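Local coordinates for protein tonb-dependent siderophore receptor (Acinetobacter baumannii, PDB 5FP1) that probably takes up iron across the outer membrane by binding ferric siderophores, possibly including enterobactin, as a TonB-dependent receptor, at residues P622-T627 / A644-K649; K658-Y663 / R691-A696; F86-S91 / A541-E546. All coordinates share one frame; numbering follows the deposited sequence.

Contact 1: residues P622-T627 / A644-K649; sequences PKQAAT and AVYSDK. With C8E ((hydroxyethyloxy)tri(ethyloxy)octane), chain I.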
loop_
_atom_site.group_PDB
_atom_site.type_symbol
_atom_site.label_atom_id
_atom_site.label_comp_id
_atom_site.label_asym_id
_atom_site.label_seq_id
_atom_site.Cartn_x
_atom_site.Cartn_y
_atom_site.Cartn_z
ATOM N N PRO A 622 -6.186 -4.917 13.621
ATOM C CA PRO A 622 -6.494 -4.568 14.998
ATOM C C PRO A 622 -7.989 -4.559 15.234
ATOM O O PRO A 622 -8.764 -4.233 14.325
ATOM C CB PRO A 622 -5.961 -3.153 15.120
ATOM C CG PRO A 622 -6.166 -2.576 13.727
ATOM C CD PRO A 622 -5.947 -3.734 12.787
ATOM N N LYS A 623 -8.399 -4.885 16.453
ATOM C CA LYS A 623 -9.819 -4.838 16.785
ATOM C C LYS A 623 -10.361 -3.409 16.743
ATOM O O LYS A 623 -11.532 -3.190 16.410
ATOM C CB LYS A 623 -10.052 -5.428 18.172
ATOM C CG LYS A 623 -11.447 -5.981 18.369
ATOM C CD LYS A 623 -11.487 -6.968 19.523
ATOM C CE LYS A 623 -10.752 -8.251 19.186
ATOM N NZ LYS A 623 -10.412 -9.000 20.428
ATOM N N GLN A 624 -9.521 -2.457 17.136
ATOM C CA GLN A 624 -9.862 -1.026 17.105
ATOM C C GLN A 624 -8.666 -0.244 16.626
ATOM O O GLN A 624 -7.526 -0.623 16.916
ATOM C CB GLN A 624 -10.213 -0.491 18.502
ATOM C CG GLN A 624 -11.478 -1.055 19.092
ATOM C CD GLN A 624 -11.914 -0.254 20.300
ATOM O OE1 GLN A 624 -12.605 0.753 20.173
ATOM N NE2 GLN A 624 -11.485 -0.687 21.478
ATOM N N ALA A 625 -8.933 0.861 15.939
ATOM C CA ALA A 625 -7.919 1.831 15.592
ATOM C C ALA A 625 -8.547 3.221 15.368
ATOM O O ALA A 625 -9.733 3.327 15.052
ATOM C CB ALA A 625 -7.163 1.366 14.353
ATOM N N ALA A 626 -7.756 4.277 15.520
ATOM C CA ALA A 626 -8.266 5.638 15.327
ATOM C C ALA A 626 -7.152 6.593 15.002
ATOM O O ALA A 626 -6.018 6.395 15.439
ATOM C CB ALA A 626 -9.017 6.116 16.565
ATOM N N THR A 627 -7.454 7.617 14.202
ATOM C CA THR A 627 -6.480 8.633 13.903
ATOM C C THR A 627 -7.155 9.995 13.959
ATOM O O THR A 627 -8.374 10.151 13.704
ATOM C CB THR A 627 -5.809 8.487 12.524
ATOM O OG1 THR A 627 -6.762 8.753 11.495
ATOM C CG2 THR A 627 -5.192 7.062 12.301
ATOM N N ALA A 644 -2.808 12.359 16.542
ATOM C CA ALA A 644 -2.712 11.161 17.352
ATOM C C ALA A 644 -3.095 9.983 16.460
ATOM O O ALA A 644 -4.062 10.074 15.709
ATOM C CB ALA A 644 -3.651 11.230 18.544
ATOM N N VAL A 645 -2.326 8.904 16.550
ATOM C CA VAL A 645 -2.585 7.628 15.855
ATOM C C VAL A 645 -2.624 6.526 16.915
ATOM O O VAL A 645 -1.662 6.361 17.673
ATOM C CB VAL A 645 -1.454 7.338 14.825
ATOM C CG1 VAL A 645 -1.586 5.950 14.212
ATOM C CG2 VAL A 645 -1.492 8.377 13.713
ATOM N N TYR A 646 -3.733 5.791 16.970
ATOM C CA TYR A 646 -3.925 4.711 17.890
ATOM C C TYR A 646 -4.221 3.415 17.139
ATOM O O TYR A 646 -5.012 3.385 16.209
ATOM C CB TYR A 646 -5.109 4.998 18.820
ATOM C CG TYR A 646 -5.683 3.755 19.438
ATOM C CD1 TYR A 646 -5.022 3.084 20.469
ATOM C CD2 TYR A 646 -6.893 3.239 18.994
ATOM C CE1 TYR A 646 -5.550 1.925 21.022
ATOM C CE2 TYR A 646 -7.430 2.107 19.553
ATOM C CZ TYR A 646 -6.767 1.454 20.564
ATOM O OH TYR A 646 -7.344 0.318 21.073
ATOM N N SER A 647 -3.639 2.339 17.611
ATOM C CA SER A 647 -4.018 0.995 17.175
ATOM C C SER A 647 -4.056 0.055 18.352
ATOM O O SER A 647 -3.204 0.125 19.246
ATOM C CB SER A 647 -3.018 0.468 16.155
ATOM O OG SER A 647 -3.420 -0.826 15.673
ATOM N N ASP A 648 -5.024 -0.842 18.360
ATOM C CA ASP A 648 -4.984 -1.962 19.292
ATOM C C ASP A 648 -3.862 -2.922 18.846
ATOM O O ASP A 648 -3.217 -2.726 17.795
ATOM C CB ASP A 648 -6.317 -2.652 19.303
ATOM C CG ASP A 648 -6.559 -3.489 20.571
ATOM O OD1 ASP A 648 -5.705 -3.559 21.485
ATOM O OD2 ASP A 648 -7.625 -4.087 20.619
ATOM N N LYS A 649 -3.640 -3.953 19.638
ATOM C CA LYS A 649 -2.662 -4.982 19.302
ATOM C C LYS A 649 -2.949 -5.692 17.989
ATOM O O LYS A 649 -4.099 -5.783 17.537
ATOM C CB LYS A 649 -2.538 -5.981 20.443
ATOM C CG LYS A 649 -3.721 -6.867 20.665
ATOM C CD LYS A 649 -3.301 -7.977 21.626
ATOM C CE LYS A 649 -4.490 -8.753 22.139
ATOM N NZ LYS A 649 -4.039 -9.914 22.955
HETATM C C1 C8E I . -11.596 7.839 19.150
HETATM C C2 C8E I . -11.640 7.061 20.450
HETATM C C3 C8E I . -10.482 6.077 20.586
HETATM C C4 C8E I . -10.998 4.720 21.055
HETATM C C5 C8E I . -9.935 3.899 21.780
HETATM C C6 C8E I . -10.593 3.125 22.916
HETATM C C7 C8E I . -9.677 2.070 23.523
HETATM C C8 C8E I . -10.508 1.054 24.298
HETATM O O9 C8E I . -9.709 -0.091 24.576
HETATM O O HOH W 1 -6.670 -6.303 18.334
HETATM O O HOH W 2 -9.860 -3.267 21.853
#
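Y646 lays its ring across the neighbouring strand, where CE2 comes 3.8 Å from the carbonyl O of Q624 and CD2 meets the backbone of A625 and A626. CG stands anti to the backbone N (chi1 159°), the setting that carries the ring toward this strand. Beneath it runs the ladder of an antiparallel hairpin of the beta-barrel. A626 and Y646 form the hydrogen-bonded pair: Y646 N gives a nearly straight bond of 2.8 Å to A626 O, and A626 N answers to Y646 O. A625 with S647 and T627 with V645 are the non-hydrogen-bonded pairs on the other face, where T627 CG2 and V645 CG2 lie side by side at 4.2 Å. On the Y646 face a detergent molecule, C8E, lies against the barrel; its C5 is 3.8 Å from Y646 CE2, while its C8 nears NE2 of Q624.

Where the ladder ends, D648 N still bonds Q624 O, but polar side chains and water take over. S647 OG, anti to its own N (chi1 -177°), bonds D648 O at 2.9 Å and rests against P622 CB. D648 OD2 accepts a 2.7 Å bond from a water that also accepts one from Q624 NE2, whose OE1 turns to Y588. A second water joins K623 N to K649 O. K623 NZ remains 5.7 Å from D648 OD2, too far for a salt bridge, though a weak attraction is possible. The chemistry thus changes along the hairpin, from a surface at A626 and Y646 that meets the alkyl chain of C8E to a hydrated border at K623 and D648.

Contact 2: residues K658-Y663 / R691-A696; sequences KWVPSY and RYFTKA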
loop_
_atom_site.group_PDB
_atom_site.type_symbol
_atom_site.label_atom_id
_atom_site.label_comp_id
_atom_site.label_asym_id
_atom_site.label_seq_id
_atom_site.Cartn_x
_atom_site.Cartn_y
_atom_site.Cartn_z
ATOM N N LYS A 658 1.874 -14.723 18.415
ATOM C CA LYS A 658 2.896 -13.715 18.084
ATOM C C LYS A 658 2.195 -12.420 17.745
ATOM O O LYS A 658 1.292 -12.380 16.889
ATOM C CB LYS A 658 3.734 -14.214 16.915
ATOM C CG LYS A 658 4.358 -15.570 17.218
ATOM C CD LYS A 658 5.124 -16.199 16.066
ATOM C CE LYS A 658 5.443 -17.649 16.375
ATOM N NZ LYS A 658 6.135 -18.352 15.258
ATOM N N TRP A 659 2.568 -11.349 18.434
ATOM C CA TRP A 659 1.853 -10.102 18.302
ATOM C C TRP A 659 2.677 -8.884 18.692
ATOM O O TRP A 659 3.778 -8.999 19.257
ATOM C CB TRP A 659 0.567 -10.153 19.124
ATOM C CG TRP A 659 0.719 -9.955 20.566
ATOM C CD1 TRP A 659 0.662 -8.762 21.267
ATOM C CD2 TRP A 659 0.914 -10.968 21.524
ATOM N NE1 TRP A 659 0.828 -8.992 22.595
ATOM C CE2 TRP A 659 0.983 -10.341 22.788
ATOM C CE3 TRP A 659 1.011 -12.351 21.446
ATOM C CZ2 TRP A 659 1.157 -11.057 23.966
ATOM C CZ3 TRP A 659 1.196 -13.068 22.628
ATOM C CH2 TRP A 659 1.269 -12.416 23.865
ATOM N N VAL A 660 2.160 -7.713 18.343
ATOM C CA VAL A 660 2.736 -6.466 18.791
ATOM C C VAL A 660 1.646 -5.734 19.553
ATOM O O VAL A 660 0.450 -5.840 19.199
ATOM C CB VAL A 660 3.296 -5.619 17.632
ATOM C CG1 VAL A 660 4.424 -6.367 16.938
ATOM C CG2 VAL A 660 2.198 -5.238 16.638
ATOM N N PRO A 661 2.035 -4.989 20.600
ATOM C CA PRO A 661 1.020 -4.389 21.473
ATOM C C PRO A 661 0.367 -3.147 20.906
ATOM O O PRO A 661 0.863 -2.549 19.937
ATOM C CB PRO A 661 1.800 -4.039 22.756
ATOM C CG PRO A 661 3.227 -3.990 22.346
ATOM C CD PRO A 661 3.382 -4.947 21.195
ATOM N N SER A 662 -0.734 -2.739 21.529
ATOM C CA SER A 662 -1.369 -1.469 21.215
ATOM C C SER A 662 -0.442 -0.302 21.453
ATOM O O SER A 662 0.534 -0.402 22.199
ATOM C CB SER A 662 -2.607 -1.278 22.095
ATOM O OG SER A 662 -2.216 -1.186 23.449
ATOM N N TYR A 663 -0.749 0.817 20.828
ATOM C CA TYR A 663 0.050 2.021 20.965
ATOM C C TYR A 663 -0.748 3.261 20.576
ATOM O O TYR A 663 -1.736 3.197 19.830
ATOM C CB TYR A 663 1.308 1.964 20.068
ATOM C CG TYR A 663 0.990 1.896 18.581
ATOM C CD1 TYR A 663 0.769 3.036 17.847
ATOM C CD2 TYR A 663 0.866 0.683 17.938
ATOM C CE1 TYR A 663 0.457 2.981 16.493
ATOM C CE2 TYR A 663 0.556 0.615 16.584
ATOM C CZ TYR A 663 0.336 1.760 15.865
ATOM O OH TYR A 663 0.031 1.683 14.501
ATOM N N ARG A 691 8.176 3.672 21.533
ATOM C CA ARG A 691 8.596 2.422 20.896
ATOM C C ARG A 691 7.370 1.574 20.598
ATOM O O ARG A 691 6.679 1.054 21.495
ATOM C CB ARG A 691 9.561 1.649 21.800
ATOM C CG ARG A 691 10.102 0.343 21.194
ATOM C CD ARG A 691 10.954 -0.396 22.233
ATOM N NE ARG A 691 11.613 -1.624 21.753
ATOM C CZ ARG A 691 11.240 -2.853 22.070
ATOM N NH1 ARG A 691 10.167 -3.063 22.801
ATOM N NH2 ARG A 691 11.918 -3.892 21.605
ATOM N N TYR A 692 7.093 1.437 19.312
ATOM C CA TYR A 692 5.999 0.600 18.863
ATOM C C TYR A 692 6.361 -0.060 17.532
ATOM O O TYR A 692 7.445 0.192 16.964
ATOM C CB TYR A 692 4.677 1.402 18.775
ATOM C CG TYR A 692 4.588 2.433 17.672
ATOM C CD1 TYR A 692 5.234 3.658 17.776
ATOM C CD2 TYR A 692 3.848 2.173 16.508
ATOM C CE1 TYR A 692 5.154 4.592 16.765
ATOM C CE2 TYR A 692 3.775 3.089 15.485
ATOM C CZ TYR A 692 4.399 4.314 15.629
ATOM O OH TYR A 692 4.320 5.235 14.611
ATOM N N PHE A 693 5.464 -0.941 17.086
ATOM C CA PHE A 693 5.685 -1.793 15.936
ATOM C C PHE A 693 4.567 -1.647 14.901
ATOM O O PHE A 693 3.388 -1.810 15.223
ATOM C CB PHE A 693 5.801 -3.237 16.418
ATOM C CG PHE A 693 6.970 -3.450 17.339
ATOM C CD1 PHE A 693 6.845 -3.219 18.682
ATOM C CD2 PHE A 693 8.223 -3.784 16.831
ATOM C CE1 PHE A 693 7.927 -3.343 19.512
ATOM C CE2 PHE A 693 9.308 -3.928 17.669
ATOM C CZ PHE A 693 9.170 -3.674 18.994
ATOM N N THR A 694 4.973 -1.370 13.664
ATOM C CA THR A 694 4.054 -1.157 12.539
ATOM C C THR A 694 3.820 -2.394 11.681
ATOM O O THR A 694 2.907 -2.410 10.875
ATOM C CB THR A 694 4.591 -0.070 11.627
ATOM O OG1 THR A 694 5.956 -0.354 11.344
ATOM C CG2 THR A 694 4.464 1.265 12.302
ATOM N N LYS A 695 4.643 -3.423 11.819
ATOM C CA LYS A 695 4.418 -4.666 11.055
ATOM C C LYS A 695 4.702 -5.824 11.960
ATOM O O LYS A 695 5.702 -5.822 12.698
ATOM C CB LYS A 695 5.388 -4.775 9.857
ATOM C CG LYS A 695 5.476 -3.522 8.994
ATOM C CD LYS A 695 6.600 -3.580 7.975
ATOM C CE LYS A 695 6.751 -2.229 7.276
ATOM N NZ LYS A 695 7.806 -2.303 6.225
ATOM N N ALA A 696 3.860 -6.832 11.869
ATOM C CA ALA A 696 4.055 -8.071 12.569
ATOM C C ALA A 696 4.084 -9.174 11.517
ATOM O O ALA A 696 3.085 -9.405 10.838
ATOM C CB ALA A 696 2.944 -8.277 13.562
HETATM O O HOH W 3 3.529 -1.858 19.211
#
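Y692 and Y663 stack where the segment 691-696, from a stretch joining two barrel strands, folds over the start of barrel strand 659-673. The two pieces of chain run roughly antiparallel, yet they meet through side chains rather than a shared ladder.

R691 comes first and turns away from this contact, one face of its guanidinium toward F693 CZ and NH2 bonded to A249 O. At Y692 the real contact begins. Both tyrosines hold CG between backbone N and carbonyl carbon (chi1 70° in Y692), and the rings form an offset stack with centroids 4.2 Å apart and planes at 28°. The tilt and offset leave Y692 CD2 over the middle of the Y663 ring, 3.3 Å above its plane, with the two CB atoms also packed at 3.7 Å. The hydroxyl of Y692 is bonded to R665, further along the same barrel strand as Y663.

F693 follows with both backbone and side chain. Its N reaches P661 O through one water, which accepts from F693 N at 3.0 Å and donates to P661 O, so the two backbones are bridged where they stand too far apart to bond directly. Its CB meets V660, and the ring continues toward I234 and P248. The chain then turns a corner at T694, so that A696, two residues on, turns toward V660, its CB 4.2 Å from V660 CG1. V660 therefore fills the inside of this bend: its CG1, anti to the carbonyl carbon (chi1 -62°), lies 3.5 Å from F693 CB.

Contact 3: residues F86-S91 / A541-E546; sequences FIRGYS and AIFRTE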
loop_
_atom_site.group_PDB
_atom_site.type_symbol
_atom_site.label_atom_id
_atom_site.label_comp_id
_atom_site.label_asym_id
_atom_site.label_seq_id
_atom_site.Cartn_x
_atom_site.Cartn_y
_atom_site.Cartn_z
ATOM N N PHE A 86 -2.686 -3.904 4.278
ATOM C CA PHE A 86 -3.886 -4.677 4.526
ATOM C C PHE A 86 -5.076 -3.736 4.756
ATOM O O PHE A 86 -4.965 -2.767 5.521
ATOM C CB PHE A 86 -3.656 -5.586 5.745
ATOM C CG PHE A 86 -2.840 -6.781 5.437
ATOM C CD1 PHE A 86 -1.468 -6.669 5.210
ATOM C CD2 PHE A 86 -3.432 -8.027 5.329
ATOM C CE1 PHE A 86 -0.705 -7.789 4.906
ATOM C CE2 PHE A 86 -2.669 -9.153 5.044
ATOM C CZ PHE A 86 -1.308 -9.034 4.832
ATOM N N ILE A 87 -6.175 -4.004 4.064
ATOM C CA ILE A 87 -7.381 -3.211 4.161
ATOM C C ILE A 87 -8.511 -4.138 4.587
ATOM O O ILE A 87 -8.767 -5.191 3.957
ATOM C CB ILE A 87 -7.729 -2.522 2.839
ATOM C CG1 ILE A 87 -6.538 -1.697 2.336
ATOM C CG2 ILE A 87 -8.918 -1.602 3.005
ATOM C CD1 ILE A 87 -6.766 -1.153 0.937
ATOM N N ARG A 88 -9.149 -3.771 5.687
ATOM C CA ARG A 88 -10.169 -4.612 6.327
ATOM C C ARG A 88 -9.733 -6.075 6.471
ATOM O O ARG A 88 -10.537 -6.995 6.301
ATOM C CB ARG A 88 -11.492 -4.518 5.561
ATOM C CG ARG A 88 -12.155 -3.147 5.623
ATOM C CD ARG A 88 -13.532 -3.176 4.940
ATOM N NE ARG A 88 -14.205 -1.879 5.027
ATOM C CZ ARG A 88 -15.392 -1.603 4.495
ATOM N NH1 ARG A 88 -16.056 -2.517 3.816
ATOM N NH2 ARG A 88 -15.890 -0.394 4.614
ATOM N N GLY A 89 -8.465 -6.301 6.814
ATOM C CA GLY A 89 -7.982 -7.652 7.043
ATOM C C GLY A 89 -7.398 -8.389 5.848
ATOM O O GLY A 89 -6.928 -9.533 5.986
ATOM N N TYR A 90 -7.457 -7.775 4.664
ATOM C CA TYR A 90 -7.072 -8.465 3.432
ATOM C C TYR A 90 -5.982 -7.714 2.671
ATOM O O TYR A 90 -6.049 -6.487 2.484
ATOM C CB TYR A 90 -8.300 -8.726 2.537
ATOM C CG TYR A 90 -9.319 -9.634 3.239
ATOM C CD1 TYR A 90 -9.098 -10.997 3.347
ATOM C CD2 TYR A 90 -10.450 -9.112 3.853
ATOM C CE1 TYR A 90 -9.978 -11.826 4.032
ATOM C CE2 TYR A 90 -11.336 -9.931 4.539
ATOM C CZ TYR A 90 -11.113 -11.289 4.602
ATOM O OH TYR A 90 -11.967 -12.120 5.316
ATOM N N SER A 91 -4.970 -8.458 2.236
ATOM C CA SER A 91 -3.835 -7.854 1.534
ATOM C C SER A 91 -4.255 -7.124 0.275
ATOM O O SER A 91 -5.018 -7.649 -0.563
ATOM C CB SER A 91 -2.797 -8.919 1.164
ATOM O OG SER A 91 -1.869 -8.360 0.275
ATOM N N ALA A 541 -20.167 3.565 8.430
ATOM C CA ALA A 541 -20.477 2.342 7.719
ATOM C C ALA A 541 -20.350 1.153 8.628
ATOM O O ALA A 541 -19.461 1.112 9.506
ATOM C CB ALA A 541 -19.553 2.189 6.525
ATOM N N ILE A 542 -21.219 0.173 8.390
ATOM C CA ILE A 542 -21.219 -1.096 9.086
ATOM C C ILE A 542 -21.188 -2.118 7.974
ATOM O O ILE A 542 -21.883 -1.969 6.979
ATOM C CB ILE A 542 -22.509 -1.271 9.929
ATOM C CG1 ILE A 542 -22.482 -0.331 11.118
ATOM C CG2 ILE A 542 -22.673 -2.708 10.393
ATOM C CD1 ILE A 542 -21.660 -0.869 12.261
ATOM N N PHE A 543 -20.384 -3.166 8.124
ATOM C CA PHE A 543 -20.121 -4.050 6.997
ATOM C C PHE A 543 -19.688 -5.427 7.432
ATOM O O PHE A 543 -19.196 -5.625 8.544
ATOM C CB PHE A 543 -19.042 -3.446 6.081
ATOM C CG PHE A 543 -17.781 -3.091 6.815
ATOM C CD1 PHE A 543 -16.788 -4.022 7.025
ATOM C CD2 PHE A 543 -17.607 -1.816 7.304
ATOM C CE1 PHE A 543 -15.647 -3.676 7.737
ATOM C CE2 PHE A 543 -16.485 -1.462 8.021
ATOM C CZ PHE A 543 -15.499 -2.391 8.229
ATOM N N ARG A 544 -19.877 -6.377 6.540
ATOM C CA ARG A 544 -19.157 -7.632 6.567
ATOM C C ARG A 544 -18.386 -7.763 5.256
ATOM O O ARG A 544 -18.975 -7.769 4.160
ATOM C CB ARG A 544 -20.061 -8.828 6.765
ATOM C CG ARG A 544 -19.285 -10.150 6.680
ATOM C CD ARG A 544 -20.165 -11.341 7.042
ATOM N NE ARG A 544 -20.561 -11.229 8.434
ATOM C CZ ARG A 544 -21.567 -11.885 8.998
ATOM N NH1 ARG A 544 -22.287 -12.740 8.310
ATOM N NH2 ARG A 544 -21.854 -11.674 10.257
ATOM N N THR A 545 -17.070 -7.776 5.391
ATOM C CA THR A 545 -16.127 -7.979 4.266
ATOM C C THR A 545 -15.460 -9.303 4.554
ATOM O O THR A 545 -14.892 -9.502 5.645
ATOM C CB THR A 545 -15.114 -6.830 4.185
ATOM O OG1 THR A 545 -15.772 -5.642 3.694
ATOM C CG2 THR A 545 -13.912 -7.183 3.247
ATOM N N GLU A 546 -15.590 -10.245 3.628
ATOM C CA GLU A 546 -15.207 -11.602 3.889
ATOM C C GLU A 546 -14.683 -12.302 2.679
ATOM O O GLU A 546 -15.046 -11.978 1.543
ATOM C CB GLU A 546 -16.393 -12.417 4.437
ATOM C CG GLU A 546 -17.538 -12.555 3.471
ATOM C CD GLU A 546 -18.748 -13.266 4.079
ATOM O OE1 GLU A 546 -18.560 -14.256 4.823
ATOM O OE2 GLU A 546 -19.879 -12.813 3.812
#
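The guanidinium of R88 lies flat on the F543 ring, planes 1° apart, with R88 CZ 3.4 Å above the middle of the phenyl face. This is a stacked cation-pi pair, centres 3.5 Å apart, its side chains meeting tip to tip. At the edge of the guanidinium, close to its plane, sits T545 OG1, to which R88 NH1 donates a 3.1 Å hydrogen bond. The arginine chain, extended from CG to NE, carries the head from the turn to the barrel wall. Y90 brings its ring edge to T545 O, 3.7 Å from CE2, and slides past the threonine, Y90 CE2 touching T545 CG2; its OH lies 3.6 Å from E546 CA and is hydrogen-bonded to S565 OG.

Face and edge together fix the rotation of the R88 head. Its charge is probably balanced by E571 and E524, both salt-bridged to NH2, while T522 bonds T545 OG1. R88 and Y90 project from a type I' turn, I87 to Y90, joining plug strands 85-87 and 90-91. They meet F543 and T545, which point toward the plug, and the E546 backbone, on barrel strand 536-555 between strands 518-531 and 558-575; R88 also packs on K121 of plug strand 114-121.

Contacts 1 and 2 share the barrel wall: strand 638-651 pairs with 624-635 in contact 1 and with 659-673, which carries the first segment of contact 2. Their centres are 11 Å apart, and they touch directly, S647 O lying 3.0 Å from Y663 N as a probable hydrogen bond. Contact 3 reaches the same barrel through strand 536-555 without touching the others, its centre 15 Å from contact 1 and 20 Å from contact 2. It opens first along the chain, in the plug, and closes before contact 1 begins; contact 2 comes last. Together they sample the barrel wall, a connection folded against it, and the join of plug to wall, as expected for a TonB-dependent receptor.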